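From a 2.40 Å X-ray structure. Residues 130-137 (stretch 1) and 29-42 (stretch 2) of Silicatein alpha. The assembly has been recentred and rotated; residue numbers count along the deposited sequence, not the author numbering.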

# COMPACT_ATOMS: atom_id res chain seq x y z
N ASN A 130 -8.28 -14.16 1.14
CA ASN A 130 -9.54 -14.18 1.88
C ASN A 130 -10.06 -12.81 2.35
O ASN A 130 -11.25 -12.67 2.63
CB ASN A 130 -9.40 -15.12 3.09
N VAL A 131 -9.19 -11.81 2.44
CA VAL A 131 -9.61 -10.48 2.94
C VAL A 131 -9.52 -9.39 1.86
O VAL A 131 -10.49 -8.65 1.61
CB VAL A 131 -8.79 -10.06 4.18
CG1 VAL A 131 -9.43 -8.84 4.82
CG2 VAL A 131 -8.68 -11.20 5.20
N GLY A 132 -8.36 -9.28 1.21
CA GLY A 132 -8.14 -8.19 0.27
C GLY A 132 -6.70 -7.74 0.14
O GLY A 132 -5.76 -8.38 0.67
N PRO A 133 -6.50 -6.63 -0.60
CA PRO A 133 -5.17 -6.06 -0.80
C PRO A 133 -4.52 -5.69 0.52
O PRO A 133 -5.18 -5.09 1.38
CB PRO A 133 -5.45 -4.81 -1.63
CG PRO A 133 -6.74 -5.10 -2.34
CD PRO A 133 -7.53 -5.96 -1.42
N VAL A 134 -3.25 -6.06 0.68
CA VAL A 134 -2.51 -5.92 1.93
C VAL A 134 -1.34 -4.97 1.74
O VAL A 134 -0.57 -5.08 0.79
CB VAL A 134 -1.99 -7.29 2.39
CG1 VAL A 134 -1.17 -7.19 3.69
CG2 VAL A 134 -3.16 -8.22 2.60
N ALA A 135 -1.21 -4.03 2.67
CA ALA A 135 -0.14 -3.09 2.63
C ALA A 135 1.09 -3.80 3.16
O ALA A 135 1.03 -4.48 4.18
CB ALA A 135 -0.49 -1.88 3.47
N VAL A 136 2.18 -3.68 2.41
CA VAL A 136 3.49 -4.19 2.81
C VAL A 136 4.60 -3.13 2.67
O VAL A 136 4.41 -2.09 2.04
CB VAL A 136 3.90 -5.41 1.97
CG1 VAL A 136 2.86 -6.52 2.05
CG2 VAL A 136 4.19 -5.00 0.52
N ALA A 137 5.75 -3.42 3.27
CA ALA A 137 6.98 -2.67 3.03
C ALA A 137 8.13 -3.62 2.72
O ALA A 137 8.23 -4.73 3.25
CB ALA A 137 7.34 -1.83 4.23
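Stretch 2 (29-42) FSAMGALEGINALA

Close packing of a helix against an extended segment often depends on small residues, and silicatein alpha offers a compact example. Stretch 2 is helical throughout, part of a longer helix, and runs nearly antiparallel to the strand 134-137, at 163° between N-to-C directions and with the axes only 7.0 Å apart at closest approach. The backbones register as Gly132 with Ile38, Pro133 with Ala34, and Ala135 with Ser30.

Pro133 covers the most surface. Its ring meets the helix where Gly37 has no side chain: Pro133 CG lies 4.1 Å from Gly37 CA, and a CB on Gly37 would clash with that same ring carbon. Next to Gly37, Ile38 CD1 lies 4.3 Å from Pro133 CD; one turn earlier in the helix, Ala34 CB is 3.4 Å from Pro133 O.

Two residues on, now within the strand, Ala135 continues the contact, its CB directed toward the helix while those of Val134 and Val136 point away. Ala135 CB sits 4.2 Å from Ala34 CB and 3.3 Å from Ser30 OG, a hydroxyl hydrogen-bonded elsewhere in the structure. At the other end, Leu41 CD2 reaches Val131 O at 3.3 Å and Gly132 CA at 4.1 Å. No hydrogen bond crosses between the stretches; the fit rests on packing.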

# COMPACT_ATOMS: atom_id res chain seq x y z
N PHE A 29 0.57 5.93 0.28
CA PHE A 29 -0.01 5.38 -0.93
C PHE A 29 -0.31 3.95 -0.64
O PHE A 29 -1.35 3.46 -0.99
CB PHE A 29 0.93 5.53 -2.13
CG PHE A 29 0.88 6.89 -2.78
CD1 PHE A 29 1.70 7.91 -2.35
CD2 PHE A 29 0.01 7.15 -3.82
CE1 PHE A 29 1.67 9.15 -2.93
CE2 PHE A 29 -0.05 8.39 -4.40
CZ PHE A 29 0.79 9.40 -3.96
N SER A 30 0.63 3.28 0.01
CA SER A 30 0.43 1.88 0.40
C SER A 30 -0.76 1.66 1.37
O SER A 30 -1.51 0.69 1.22
CB SER A 30 1.70 1.37 1.05
OG SER A 30 1.46 0.12 1.64
N ALA A 31 -0.92 2.56 2.35
CA ALA A 31 -2.00 2.45 3.32
C ALA A 31 -3.39 2.68 2.71
O ALA A 31 -4.32 1.90 3.01
CB ALA A 31 -1.78 3.41 4.47
N MET A 32 -3.51 3.71 1.87
CA MET A 32 -4.75 4.07 1.17
C MET A 32 -5.19 3.02 0.18
O MET A 32 -6.38 2.77 0.02
CB MET A 32 -4.57 5.39 0.43
CG MET A 32 -4.43 6.58 1.36
SD MET A 32 -5.86 6.80 2.47
CE MET A 32 -5.44 5.75 3.87
N GLY A 33 -4.20 2.42 -0.49
CA GLY A 33 -4.42 1.32 -1.39
C GLY A 33 -5.11 0.14 -0.74
O GLY A 33 -6.14 -0.33 -1.26
N ALA A 34 -4.59 -0.35 0.38
CA ALA A 34 -5.31 -1.39 1.12
C ALA A 34 -6.72 -0.93 1.51
O ALA A 34 -7.69 -1.62 1.26
CB ALA A 34 -4.52 -1.87 2.33
N LEU A 35 -6.85 0.27 2.05
CA LEU A 35 -8.18 0.79 2.47
C LEU A 35 -9.18 0.87 1.30
O LEU A 35 -10.39 0.67 1.49
CB LEU A 35 -8.05 2.20 3.04
CG LEU A 35 -8.82 2.63 4.27
CD1 LEU A 35 -8.85 4.15 4.28
CD2 LEU A 35 -10.24 2.07 4.41
N GLU A 36 -8.69 1.24 0.11
CA GLU A 36 -9.54 1.41 -1.07
C GLU A 36 -10.11 0.08 -1.44
O GLU A 36 -11.26 -0.01 -1.88
CB GLU A 36 -8.74 1.94 -2.26
CG GLU A 36 -8.44 3.43 -2.20
CD GLU A 36 -7.38 3.88 -3.20
OE1 GLU A 36 -6.74 3.03 -3.86
OE2 GLU A 36 -7.19 5.11 -3.34
N GLY A 37 -9.29 -0.95 -1.27
CA GLY A 37 -9.66 -2.30 -1.62
C GLY A 37 -10.73 -2.82 -0.72
O GLY A 37 -11.82 -3.13 -1.15
N ILE A 38 -10.41 -2.87 0.56
CA ILE A 38 -11.34 -3.28 1.61
C ILE A 38 -12.71 -2.59 1.49
O ILE A 38 -13.75 -3.20 1.66
CB ILE A 38 -10.74 -2.95 2.99
CG1 ILE A 38 -9.78 -4.06 3.49
CG2 ILE A 38 -11.84 -2.81 4.01
CD1 ILE A 38 -8.71 -4.56 2.52
N ASN A 39 -12.67 -1.30 1.23
CA ASN A 39 -13.85 -0.50 1.09
C ASN A 39 -14.64 -0.85 -0.16
O ASN A 39 -15.84 -0.94 -0.13
CB ASN A 39 -13.45 0.98 1.06
CG ASN A 39 -14.63 1.89 0.87
OD1 ASN A 39 -15.45 2.05 1.78
ND2 ASN A 39 -14.77 2.46 -0.33
N ALA A 40 -13.93 -1.02 -1.27
CA ALA A 40 -14.54 -1.34 -2.53
C ALA A 40 -15.22 -2.72 -2.53
O ALA A 40 -16.28 -2.90 -3.13
CB ALA A 40 -13.47 -1.29 -3.60
N LEU A 41 -14.58 -3.69 -1.90
CA LEU A 41 -15.12 -5.02 -1.63
C LEU A 41 -16.38 -5.01 -0.79
O LEU A 41 -17.36 -5.66 -1.13
CB LEU A 41 -14.06 -5.84 -0.86
CG LEU A 41 -13.20 -6.88 -1.54
CD1 LEU A 41 -13.09 -6.65 -3.02
CD2 LEU A 41 -11.85 -6.90 -0.85
N ALA A 42 -16.33 -4.32 0.35
CA ALA A 42 -17.47 -4.23 1.25
C ALA A 42 -18.63 -3.45 0.65
O ALA A 42 -19.74 -3.95 0.55
CB ALA A 42 -17.04 -3.56 2.56